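Local structure of PpBBE-like 1 D396N (Physcomitrella patens subsp. patens, 6EO5) at residues A[98-103]-A[119-124]; A[332-337]-A[433-438]; A[382-387]-A[426-431]. The protein is an engineered variant of an FAD-dependent oxidase of the berberine bridge enzyme-like family that acts on cellobiose. All blocks are in the same frame, centred on the assembly; numbering follows the deposited sequence.

Contact 1. Residues A[98-103]-A[119-124]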
loop_
_atom_site.group_PDB
_atom_site.type_symbol
_atom_site.label_atom_id
_atom_site.label_comp_id
_atom_site.label_asym_id
_atom_site.label_seq_id
_atom_site.Cartn_x
_atom_site.Cartn_y
_atom_site.Cartn_z
ATOM N N ASP A 98 7.351 16.577 4.293
ATOM C CA ASP A 98 7.687 15.756 3.136
ATOM C C ASP A 98 9.088 15.173 3.308
ATOM O O ASP A 98 10.071 15.916 3.386
ATOM C CB ASP A 98 7.583 16.596 1.865
ATOM C CG ASP A 98 7.806 15.787 0.602
ATOM O OD1 ASP A 98 8.793 15.023 0.520
ATOM O OD2 ASP A 98 6.987 15.925 -0.325
ATOM N N MET A 99 9.181 13.843 3.350
ATOM C CA MET A 99 10.418 13.145 3.671
ATOM C C MET A 99 11.261 12.813 2.435
ATOM O O MET A 99 12.089 11.895 2.486
ATOM C CB MET A 99 10.099 11.873 4.457
ATOM C CG MET A 99 9.467 12.154 5.798
ATOM S SD MET A 99 10.617 12.990 6.909
ATOM C CE MET A 99 11.664 11.611 7.400
ATOM N N GLU A 100 11.084 13.565 1.347
ATOM C CA GLU A 100 11.727 13.262 0.073
ATOM C C GLU A 100 13.248 13.214 0.172
ATOM O O GLU A 100 13.902 12.544 -0.638
ATOM C CB GLU A 100 11.297 14.321 -0.925
ATOM C CG GLU A 100 11.807 14.209 -2.319
ATOM C CD GLU A 100 11.215 15.312 -3.168
ATOM O OE1 GLU A 100 11.101 16.460 -2.656
ATOM O OE2 GLU A 100 10.826 15.019 -4.321
ATOM N N GLY A 101 13.829 13.920 1.142
ATOM C CA GLY A 101 15.265 13.993 1.287
ATOM C C GLY A 101 15.918 12.823 1.977
ATOM O O GLY A 101 17.144 12.803 2.119
ATOM N N PHE A 102 15.148 11.833 2.413
ATOM C CA PHE A 102 15.696 10.676 3.122
ATOM C C PHE A 102 15.789 9.512 2.140
ATOM O O PHE A 102 14.877 8.686 2.041
ATOM C CB PHE A 102 14.840 10.333 4.331
ATOM C CG PHE A 102 15.009 11.281 5.471
ATOM C CD1 PHE A 102 14.548 12.583 5.379
ATOM C CD2 PHE A 102 15.625 10.872 6.643
ATOM C CE1 PHE A 102 14.701 13.469 6.437
ATOM C CE2 PHE A 102 15.782 11.749 7.711
ATOM C CZ PHE A 102 15.323 13.049 7.605
ATOM N N LYS A 103 16.917 9.439 1.415
ATOM C CA LYS A 103 17.151 8.403 0.415
ATOM C C LYS A 103 18.382 7.564 0.749
ATOM O O LYS A 103 19.043 7.035 -0.150
ATOM C CB LYS A 103 17.283 9.015 -0.979
ATOM C CG LYS A 103 16.106 9.894 -1.374
ATOM C CD LYS A 103 15.202 9.234 -2.399
ATOM C CE LYS A 103 13.926 10.056 -2.616
ATOM N NZ LYS A 103 13.916 10.885 -3.858
ATOM N N GLY A 119 12.089 8.272 2.405
ATOM C CA GLY A 119 11.722 9.038 1.234
ATOM C C GLY A 119 11.704 8.276 -0.071
ATOM O O GLY A 119 11.326 8.846 -1.102
ATOM N N PHE A 120 12.078 6.999 -0.054
ATOM C CA PHE A 120 12.191 6.207 -1.270
ATOM C C PHE A 120 10.828 5.938 -1.906
ATOM O O PHE A 120 9.810 5.777 -1.218
ATOM C CB PHE A 120 12.875 4.876 -0.961
ATOM C CG PHE A 120 14.267 4.771 -1.494
ATOM C CD1 PHE A 120 14.489 4.523 -2.843
ATOM C CD2 PHE A 120 15.364 4.899 -0.646
ATOM C CE1 PHE A 120 15.790 4.413 -3.341
ATOM C CE2 PHE A 120 16.667 4.795 -1.135
ATOM C CZ PHE A 120 16.874 4.556 -2.482
ATOM N N ARG A 121 10.824 5.888 -3.240
ATOM C CA ARG A 121 9.718 5.363 -4.027
ATOM C C ARG A 121 10.062 3.946 -4.471
ATOM O O ARG A 121 11.227 3.557 -4.501
ATOM C CB ARG A 121 9.422 6.240 -5.249
ATOM C CG ARG A 121 9.451 7.743 -5.012
ATOM C CD ARG A 121 8.715 8.136 -3.774
ATOM N NE ARG A 121 8.022 9.415 -3.911
ATOM C CZ ARG A 121 8.376 10.542 -3.294
ATOM N NH1 ARG A 121 9.440 10.560 -2.492
ATOM N NH2 ARG A 121 7.664 11.652 -3.488
ATOM N N LEU A 122 9.034 3.166 -4.821
ATOM C CA LEU A 122 9.262 1.742 -5.063
ATOM C C LEU A 122 10.104 1.510 -6.315
ATOM O O LEU A 122 10.979 0.636 -6.323
ATOM C CB LEU A 122 7.935 0.994 -5.168
ATOM C CG LEU A 122 7.063 0.928 -3.913
ATOM C CD1 LEU A 122 5.934 -0.049 -4.142
ATOM C CD2 LEU A 122 7.869 0.561 -2.661
ATOM N N GLY A 123 9.851 2.273 -7.377
ATOM C CA GLY A 123 10.615 2.164 -8.598
ATOM C C GLY A 123 12.112 2.266 -8.358
ATOM O O GLY A 123 12.869 1.313 -8.580
ATOM N N PRO A 124 12.569 3.432 -7.897
ATOM C CA PRO A 124 13.995 3.572 -7.565
ATOM C C PRO A 124 14.490 2.562 -6.539
ATOM O O PRO A 124 15.657 2.147 -6.605
ATOM C CB PRO A 124 14.082 5.007 -7.031
ATOM C CG PRO A 124 12.971 5.713 -7.752
ATOM C CD PRO A 124 11.859 4.721 -7.830
#
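Gly119 N donates to Phe102 O over 2.8 Å, the single hydrogen bond that crosses from 98-103 to 119-124; the donor lies in the carbonyl plane, on a lone pair. Gly119 CA meets Met99 O at 3.1 Å in a CA-H...O contact, and this same oxygen accepts Phe102 N to close the type I turn Met99-Phe102. Two side-chain hydrogen bonds stay within their own segment. Asp98 OD1 takes Glu100 N in an Asx turn, and Arg121 NH1 folds back onto Gly119 O at 2.9 Å, with the oxygen in the guanidinium plane. Outside both segments, Asp98 OD2 forms a salt bridge with Arg77.

Carbon contacts lie beside these bonds. In Lys103, chi1 (-54°) puts CG anti to the carbonyl carbon and the chain bends at chi2; its CE lies 3.2 Å from Gly119 O. Phe120 brings CE2 to 3.4 Å from Lys103 O, an oblique approach, and also touches Ile147 of helix 147-153. An alanine in place of Phe120 would probably open a gap beside the Lys103 backbone and against Ile147. Met99 CE sits over the centre of the Phe102 ring.

Lys103 NZ and Arg121 NH1, like charges, are 4.7 Å apart, and the Glu100 carboxylate, not in contact with Arg121, may partly offset this; the join thus rests mainly on backbone atoms around Gly119, with charge probably in a minor part.

Contact 2. Residues A[332-337]-A[433-438]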
loop_
_atom_site.group_PDB
_atom_site.type_symbol
_atom_site.label_atom_id
_atom_site.label_comp_id
_atom_site.label_asym_id
_atom_site.label_seq_id
_atom_site.Cartn_x
_atom_site.Cartn_y
_atom_site.Cartn_z
ATOM N N LYS A 332 -13.037 7.595 -5.284
ATOM C CA LYS A 332 -13.301 6.999 -3.983
ATOM C C LYS A 332 -12.956 5.516 -4.066
ATOM O O LYS A 332 -13.340 4.838 -5.026
ATOM C CB LYS A 332 -14.758 7.202 -3.572
ATOM C CG LYS A 332 -15.170 6.446 -2.322
ATOM C CD LYS A 332 -14.475 6.978 -1.087
ATOM C CE LYS A 332 -14.864 6.152 0.115
ATOM N NZ LYS A 332 -14.055 6.504 1.302
ATOM N N ALA A 333 -12.207 5.022 -3.081
ATOM C CA ALA A 333 -11.814 3.619 -3.019
ATOM C C ALA A 333 -12.310 2.979 -1.722
ATOM O O ALA A 333 -12.366 3.626 -0.670
ATOM C CB ALA A 333 -10.291 3.470 -3.135
ATOM N N LYS A 334 -12.691 1.703 -1.811
ATOM C CA LYS A 334 -13.033 0.893 -0.645
ATOM C C LYS A 334 -12.376 -0.474 -0.800
ATOM O O LYS A 334 -11.921 -0.840 -1.886
ATOM C CB LYS A 334 -14.555 0.758 -0.485
ATOM C CG LYS A 334 -15.284 2.097 -0.502
ATOM C CD LYS A 334 -16.796 1.979 -0.364
ATOM C CE LYS A 334 -17.222 1.492 1.006
ATOM N NZ LYS A 334 -16.921 2.468 2.095
ATOM N N SER A 335 -12.306 -1.239 0.288
ATOM C CA SER A 335 -11.749 -2.590 0.191
ATOM C C SER A 335 -12.470 -3.522 1.162
ATOM O O SER A 335 -13.235 -3.081 2.040
ATOM C CB SER A 335 -10.234 -2.602 0.452
ATOM O OG SER A 335 -9.940 -2.550 1.841
ATOM N N ILE A 336 -12.222 -4.824 0.996
ATOM C CA ILE A 336 -12.817 -5.844 1.856
ATOM C C ILE A 336 -11.987 -7.109 1.735
ATOM O O ILE A 336 -11.265 -7.298 0.757
ATOM C CB ILE A 336 -14.296 -6.099 1.472
ATOM C CG1 ILE A 336 -15.126 -6.441 2.712
ATOM C CG2 ILE A 336 -14.401 -7.157 0.391
ATOM C CD1 ILE A 336 -16.595 -6.453 2.447
ATOM N N TYR A 337 -12.086 -7.986 2.736
ATOM C CA TYR A 337 -11.425 -9.290 2.705
ATOM C C TYR A 337 -12.454 -10.412 2.590
ATOM O O TYR A 337 -13.531 -10.350 3.198
ATOM C CB TYR A 337 -10.558 -9.510 3.951
ATOM C CG TYR A 337 -9.188 -8.884 3.860
ATOM C CD1 TYR A 337 -8.171 -9.467 3.077
ATOM C CD2 TYR A 337 -8.899 -7.705 4.550
ATOM C CE1 TYR A 337 -6.895 -8.874 2.986
ATOM C CE2 TYR A 337 -7.644 -7.106 4.464
ATOM C CZ TYR A 337 -6.650 -7.689 3.687
ATOM O OH TYR A 337 -5.422 -7.071 3.627
ATOM N N ASP A 433 -9.913 4.047 3.905
ATOM C CA ASP A 433 -11.316 4.372 3.627
ATOM C C ASP A 433 -11.904 5.020 4.872
ATOM O O ASP A 433 -12.035 4.362 5.910
ATOM C CB ASP A 433 -12.089 3.104 3.250
ATOM C CG ASP A 433 -13.580 3.348 2.963
ATOM O OD1 ASP A 433 -14.106 4.490 3.110
ATOM O OD2 ASP A 433 -14.232 2.351 2.590
ATOM N N ARG A 434 -12.270 6.301 4.766
ATOM C CA ARG A 434 -12.710 7.057 5.936
ATOM C C ARG A 434 -14.020 6.538 6.527
ATOM O O ARG A 434 -14.326 6.841 7.686
ATOM C CB ARG A 434 -12.848 8.535 5.573
ATOM C CG ARG A 434 -13.000 9.455 6.758
ATOM C CD ARG A 434 -12.930 10.901 6.308
ATOM N NE ARG A 434 -13.062 11.855 7.404
ATOM C CZ ARG A 434 -12.629 13.106 7.329
ATOM N NH1 ARG A 434 -12.040 13.525 6.220
ATOM N NH2 ARG A 434 -12.781 13.939 8.352
ATOM N N ASP A 435 -14.792 5.759 5.770
ATOM C CA ASP A 435 -16.042 5.179 6.244
ATOM C C ASP A 435 -15.872 3.815 6.897
ATOM O O ASP A 435 -16.882 3.223 7.304
ATOM C CB ASP A 435 -17.036 5.018 5.093
ATOM C CG ASP A 435 -17.280 6.297 4.346
ATOM O OD1 ASP A 435 -17.376 7.361 4.997
ATOM O OD2 ASP A 435 -17.379 6.221 3.097
ATOM N N MET A 436 -14.641 3.269 6.957
ATOM C CA MET A 436 -14.447 2.016 7.676
ATOM C C MET A 436 -14.224 2.311 9.156
ATOM O O MET A 436 -13.459 3.221 9.492
ATOM C CB MET A 436 -13.258 1.234 7.123
ATOM C CG MET A 436 -13.425 0.668 5.715
ATOM S SD MET A 436 -14.900 -0.350 5.552
ATOM C CE MET A 436 -14.580 -1.712 6.634
ATOM N N PRO A 437 -14.892 1.602 10.062
ATOM C CA PRO A 437 -14.498 1.671 11.470
ATOM C C PRO A 437 -13.120 1.043 11.658
ATOM O O PRO A 437 -12.768 0.072 10.985
ATOM C CB PRO A 437 -15.583 0.852 12.171
ATOM C CG PRO A 437 -15.972 -0.148 11.175
ATOM C CD PRO A 437 -15.933 0.582 9.845
ATOM N N LEU A 438 -12.349 1.591 12.603
ATOM C CA LEU A 438 -11.001 1.098 12.857
ATOM C C LEU A 438 -10.972 -0.387 13.213
ATOM O O LEU A 438 -9.987 -1.067 12.907
ATOM C CB LEU A 438 -10.340 1.918 13.961
ATOM C CG LEU A 438 -9.864 3.332 13.606
ATOM C CD1 LEU A 438 -8.995 3.888 14.721
ATOM C CD2 LEU A 438 -9.105 3.376 12.279
HETATM O O HOH W 1 -13.215 -0.070 2.564
#
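Lys332 and Asp433 both send CG anti to their own backbone N (chi1 172° and 179°), and the two side chains cross at about a right angle. Lys334 instead bends at chi3 and chi4, which curls its ammonium back to the same carboxylate. Asp433 is thus held by a lysine at each oxygen: Lys332 NZ is 2.7 Å from Asp433 OD1, and Lys334 NZ is 2.7 Å from Asp433 OD2, both salt bridges. The two ammonium groups bonded to Asp433 would probably favour its ionised form. The two oxygens are met differently. Lys334 uses the syn lone pair of OD2, whereas Lys332 reaches OD1 from above the carboxylate plane. Asp435 N approaches OD1 from the opposite face at 3.0 Å, making an Asx turn inside the type I turn Asp433-Met436, so OD1 has a donor on each face. Water 1 donates to Asp433 OD2 (2.6 Å) and accepts from Ser335 N (2.7 Å), tying the carboxylate to the strand backbone. Asp435 OD2 adds only long salt bridges, 3.8 Å from Lys332 NZ and 3.9 Å from Lys334 NZ.

The network joins strand 331-338, outermost of a seven-stranded antiparallel sheet, to the loop before helix 438-442. Glu84 takes a further salt bridge from Lys332, Lys334 makes a cation-pi contact with Trp416 of helix 405-420, and Tyr441 of helix 438-442 touches Asp433.

Contact 3. Residues A[382-387]-A[426-431]. With FAD (flavin-adenine dinucleotide), chain C.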
loop_
_atom_site.group_PDB
_atom_site.type_symbol
_atom_site.label_atom_id
_atom_site.label_comp_id
_atom_site.label_asym_id
_atom_site.label_seq_id
_atom_site.Cartn_x
_atom_site.Cartn_y
_atom_site.Cartn_z
ATOM N N THR A 382 1.936 -8.967 14.936
ATOM C CA THR A 382 2.034 -7.701 14.221
ATOM C C THR A 382 0.706 -6.968 14.303
ATOM O O THR A 382 -0.346 -7.559 14.552
ATOM C CB THR A 382 2.436 -7.875 12.738
ATOM O OG1 THR A 382 1.380 -8.523 12.016
ATOM C CG2 THR A 382 3.737 -8.683 12.606
ATOM N N ALA A 383 0.780 -5.656 14.094
ATOM C CA ALA A 383 -0.425 -4.855 13.969
ATOM C C ALA A 383 -1.240 -5.225 12.733
ATOM O O ALA A 383 -2.405 -4.830 12.641
ATOM C CB ALA A 383 -0.061 -3.370 13.934
ATOM N N PHE A 384 -0.666 -5.961 11.783
ATOM C CA PHE A 384 -1.393 -6.406 10.600
ATOM C C PHE A 384 -2.071 -7.739 10.908
ATOM O O PHE A 384 -1.392 -8.740 11.162
ATOM C CB PHE A 384 -0.459 -6.531 9.394
ATOM C CG PHE A 384 -1.178 -6.708 8.091
ATOM C CD1 PHE A 384 -1.552 -7.974 7.658
ATOM C CD2 PHE A 384 -1.508 -5.604 7.310
ATOM C CE1 PHE A 384 -2.231 -8.144 6.459
ATOM C CE2 PHE A 384 -2.191 -5.765 6.109
ATOM C CZ PHE A 384 -2.543 -7.046 5.680
ATOM N N ILE A 385 -3.403 -7.752 10.865
ATOM C CA ILE A 385 -4.188 -8.875 11.373
ATOM C C ILE A 385 -4.721 -9.792 10.275
ATOM O O ILE A 385 -5.122 -10.926 10.575
ATOM C CB ILE A 385 -5.368 -8.374 12.244
ATOM C CG1 ILE A 385 -6.396 -7.614 11.390
ATOM C CG2 ILE A 385 -4.866 -7.507 13.401
ATOM C CD1 ILE A 385 -7.720 -7.337 12.113
ATOM N N HIS A 386 -4.734 -9.346 9.023
ATOM C CA HIS A 386 -5.440 -10.052 7.956
ATOM C C HIS A 386 -4.593 -11.225 7.477
ATOM O O HIS A 386 -3.961 -11.200 6.417
ATOM C CB HIS A 386 -5.776 -9.078 6.839
ATOM C CG HIS A 386 -6.241 -7.751 7.345
ATOM N ND1 HIS A 386 -7.448 -7.583 7.996
ATOM C CD2 HIS A 386 -5.641 -6.537 7.342
ATOM C CE1 HIS A 386 -7.575 -6.318 8.358
ATOM N NE2 HIS A 386 -6.494 -5.661 7.968
ATOM N N ARG A 387 -4.596 -12.284 8.282
ATOM C CA ARG A 387 -3.719 -13.427 8.073
ATOM C C ARG A 387 -4.489 -14.697 7.733
ATOM O O ARG A 387 -3.913 -15.789 7.802
ATOM C CB ARG A 387 -2.859 -13.656 9.314
ATOM C CG ARG A 387 -2.121 -12.421 9.785
ATOM C CD ARG A 387 -0.995 -12.100 8.846
ATOM N NE ARG A 387 -0.108 -11.081 9.396
ATOM C CZ ARG A 387 0.997 -10.668 8.784
ATOM N NH1 ARG A 387 1.331 -11.204 7.613
ATOM N NH2 ARG A 387 1.763 -9.730 9.336
ATOM N N GLN A 426 -13.627 -7.145 7.397
ATOM C CA GLN A 426 -12.293 -6.570 7.482
ATOM C C GLN A 426 -11.907 -5.917 6.163
ATOM O O GLN A 426 -12.392 -6.290 5.088
ATOM C CB GLN A 426 -11.256 -7.618 7.859
ATOM C CG GLN A 426 -11.696 -8.587 8.926
ATOM C CD GLN A 426 -11.123 -9.997 8.675
ATOM O OE1 GLN A 426 -9.915 -10.174 8.404
ATOM N NE2 GLN A 426 -11.999 -10.999 8.731
ATOM N N ALA A 427 -11.034 -4.921 6.264
ATOM C CA ALA A 427 -10.562 -4.161 5.120
ATOM C C ALA A 427 -9.054 -3.974 5.235
ATOM O O ALA A 427 -8.469 -4.154 6.306
ATOM C CB ALA A 427 -11.264 -2.804 5.025
ATOM N N TYR A 428 -8.435 -3.590 4.110
ATOM C CA TYR A 428 -6.986 -3.445 3.987
ATOM C C TYR A 428 -6.609 -1.971 4.131
ATOM O O TYR A 428 -7.033 -1.136 3.322
ATOM C CB TYR A 428 -6.511 -4.008 2.645
ATOM C CG TYR A 428 -5.026 -3.843 2.351
ATOM C CD1 TYR A 428 -4.063 -4.071 3.332
ATOM C CD2 TYR A 428 -4.591 -3.489 1.072
ATOM C CE1 TYR A 428 -2.718 -3.920 3.059
ATOM C CE2 TYR A 428 -3.248 -3.340 0.781
ATOM C CZ TYR A 428 -2.312 -3.562 1.773
ATOM O OH TYR A 428 -0.975 -3.415 1.475
ATOM N N GLN A 429 -5.794 -1.662 5.148
ATOM C CA GLN A 429 -5.573 -0.274 5.544
ATOM C C GLN A 429 -4.728 0.523 4.556
ATOM O O GLN A 429 -4.705 1.759 4.653
ATOM C CB GLN A 429 -4.938 -0.227 6.933
ATOM C CG GLN A 429 -3.778 -1.188 7.140
ATOM C CD GLN A 429 -4.200 -2.493 7.794
ATOM O OE1 GLN A 429 -5.174 -3.140 7.370
ATOM N NE2 GLN A 429 -3.469 -2.891 8.835
ATOM N N ASN A 430 -4.029 -0.129 3.614
ATOM C CA ASN A 430 -3.396 0.652 2.559
ATOM C C ASN A 430 -4.378 1.078 1.484
ATOM O O ASN A 430 -4.031 1.932 0.665
ATOM C CB ASN A 430 -2.242 -0.104 1.909
ATOM C CG ASN A 430 -0.924 0.144 2.599
ATOM O OD1 ASN A 430 -0.121 -0.777 2.758
ATOM N ND2 ASN A 430 -0.684 1.384 3.007
ATOM N N TYR A 431 -5.579 0.508 1.462
ATOM C CA TYR A 431 -6.679 1.062 0.669
ATOM C C TYR A 431 -7.585 1.930 1.550
ATOM O O TYR A 431 -8.808 1.803 1.559
ATOM C CB TYR A 431 -7.455 -0.063 -0.013
ATOM C CG TYR A 431 -6.597 -0.936 -0.903
ATOM C CD1 TYR A 431 -5.434 -0.441 -1.487
ATOM C CD2 TYR A 431 -6.947 -2.257 -1.164
ATOM C CE1 TYR A 431 -4.640 -1.231 -2.302
ATOM C CE2 TYR A 431 -6.156 -3.061 -1.982
ATOM C CZ TYR A 431 -4.998 -2.541 -2.545
ATOM O OH TYR A 431 -4.202 -3.331 -3.361
HETATM P PA FAD C . 1.530 8.710 1.683
HETATM O O1A FAD C . 0.240 9.400 1.268
HETATM O O2A FAD C . 2.713 9.642 1.611
HETATM O O5B FAD C . 1.451 8.000 3.129
HETATM C C5B FAD C . 0.296 7.306 3.551
HETATM C C4B FAD C . 0.147 7.373 5.067
HETATM O O4B FAD C . 1.358 6.995 5.695
HETATM C C3B FAD C . -0.170 8.778 5.549
HETATM O O3B FAD C . -0.961 8.682 6.713
HETATM C C2B FAD C . 1.186 9.315 5.923
HETATM O O2B FAD C . 1.098 10.348 6.872
HETATM C C1B FAD C . 1.883 8.070 6.458
HETATM N N9A FAD C . 3.348 8.225 6.312
HETATM C C8A FAD C . 4.032 8.538 5.162
HETATM N N7A FAD C . 5.351 8.610 5.444
HETATM C C5A FAD C . 5.522 8.353 6.758
HETATM C C6A FAD C . 6.650 8.311 7.556
HETATM N N6A FAD C . 7.843 8.549 7.022
HETATM N N1A FAD C . 6.528 8.015 8.896
HETATM C C2A FAD C . 5.283 7.781 9.433
HETATM N N3A FAD C . 4.158 7.830 8.639
HETATM C C4A FAD C . 4.275 8.115 7.319
HETATM N N1 FAD C . -0.854 -1.036 -2.091
HETATM C C2 FAD C . -0.338 -2.337 -2.065
HETATM O O2 FAD C . -0.249 -3.004 -1.013
HETATM N N3 FAD C . 0.106 -2.904 -3.248
HETATM C C4 FAD C . 0.033 -2.204 -4.434
HETATM O O4 FAD C . 0.445 -2.725 -5.465
HETATM C C4X FAD C . -0.482 -0.916 -4.461
HETATM N N5 FAD C . -0.507 -0.207 -5.642
HETATM C C5X FAD C . -0.711 1.160 -5.620
HETATM C C6 FAD C . -0.595 1.886 -6.801
HETATM C C7 FAD C . -0.669 3.288 -6.825
HETATM C C7M FAD C . -0.520 4.042 -8.127
HETATM C C8 FAD C . -0.982 3.957 -5.622
HETATM C C8M FAD C . -1.195 5.458 -5.591
HETATM C C9 FAD C . -1.187 3.196 -4.455
HETATM C C9A FAD C . -1.036 1.798 -4.426
HETATM N N10 FAD C . -1.273 1.014 -3.289
HETATM C C10 FAD C . -0.889 -0.313 -3.274
HETATM C "C1'" FAD C . -1.664 1.623 -1.984
HETATM C "C2'" FAD C . -0.402 2.000 -1.214
HETATM O "O2'" FAD C . 0.211 0.896 -0.590
HETATM C "C3'" FAD C . -0.770 3.017 -0.158
HETATM O "O3'" FAD C . -1.326 4.111 -0.847
HETATM C "C4'" FAD C . 0.465 3.412 0.645
HETATM O "O4'" FAD C . 0.064 3.734 1.963
HETATM C "C5'" FAD C . 1.198 4.573 -0.024
HETATM O "O5'" FAD C . 2.280 5.066 0.739
HETATM P P FAD C . 2.886 6.517 0.363
HETATM O O1P FAD C . 4.116 6.780 1.201
HETATM O O2P FAD C . 3.143 6.700 -1.109
HETATM O O3P FAD C . 1.637 7.492 0.639
HETATM O O HOH W 2 -4.199 -4.898 10.802
#
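Ala383 O, Ile385 N and Gln429 NE2 grip one water: it donates to Ala383 O (2.6 Å) and accepts from Ile385 N and from Gln429 NE2, the latter at 2.9 Å. Gln429 NE2 also donates to Gly199 O. Its other amide atom, OE1, accepts from His386 NE2 at 2.9 Å, on a lone pair and close to the imidazole plane. The two groups meet tip to tip with their planes 80° apart. The bend at chi2 (-96°) swings Gln429 CD toward His386, and both amide ends are held. Gln426 slides past His386 with its amide nearly coplanar with the ring.

Phe384 and Tyr428 touch rim to rim, Phe384 CE2 lying 3.6 Å from Tyr428 CE1. One face of Phe384 is covered by His386 CD2, offset toward the rim.

Tyr428 OH donates to FAD O2 over 2.6 Å and is also bonded to Gly155 N. With Asn430 ND2 2.7 Å from FAD O4' and Tyr431 CE1 3.8 Å from FAD N1, segment 426-431 lines the pyrimidine edge of the isoalloxazine and the ribityl chain, a pocket consistent with the VAO-type fold of this oxidase family.

How the contacts relate
Contacts 2 and 3 form one unit, with centres 11 Å apart. Ser335 OG probably bonds Tyr428 N at 2.9 Å, and Tyr337 N probably bonds Gln426 O, also at 2.9 Å; the Tyr337 ring stacks on His386. The edge strand of contact 2 therefore backs the loop of contact 3 that meets the flavin, while the Ala333 side chain is about 9 Å from FAD. Contact 1 is separate: its centre is 24 Å from that of contact 3 and 26 Å from that of contact 2, the latter on the opposite side of the chain's centre. FAD links the ends, with the Met99 side chain about 4 Å from its adenine and contact 3 at the isoalloxazine and ribityl.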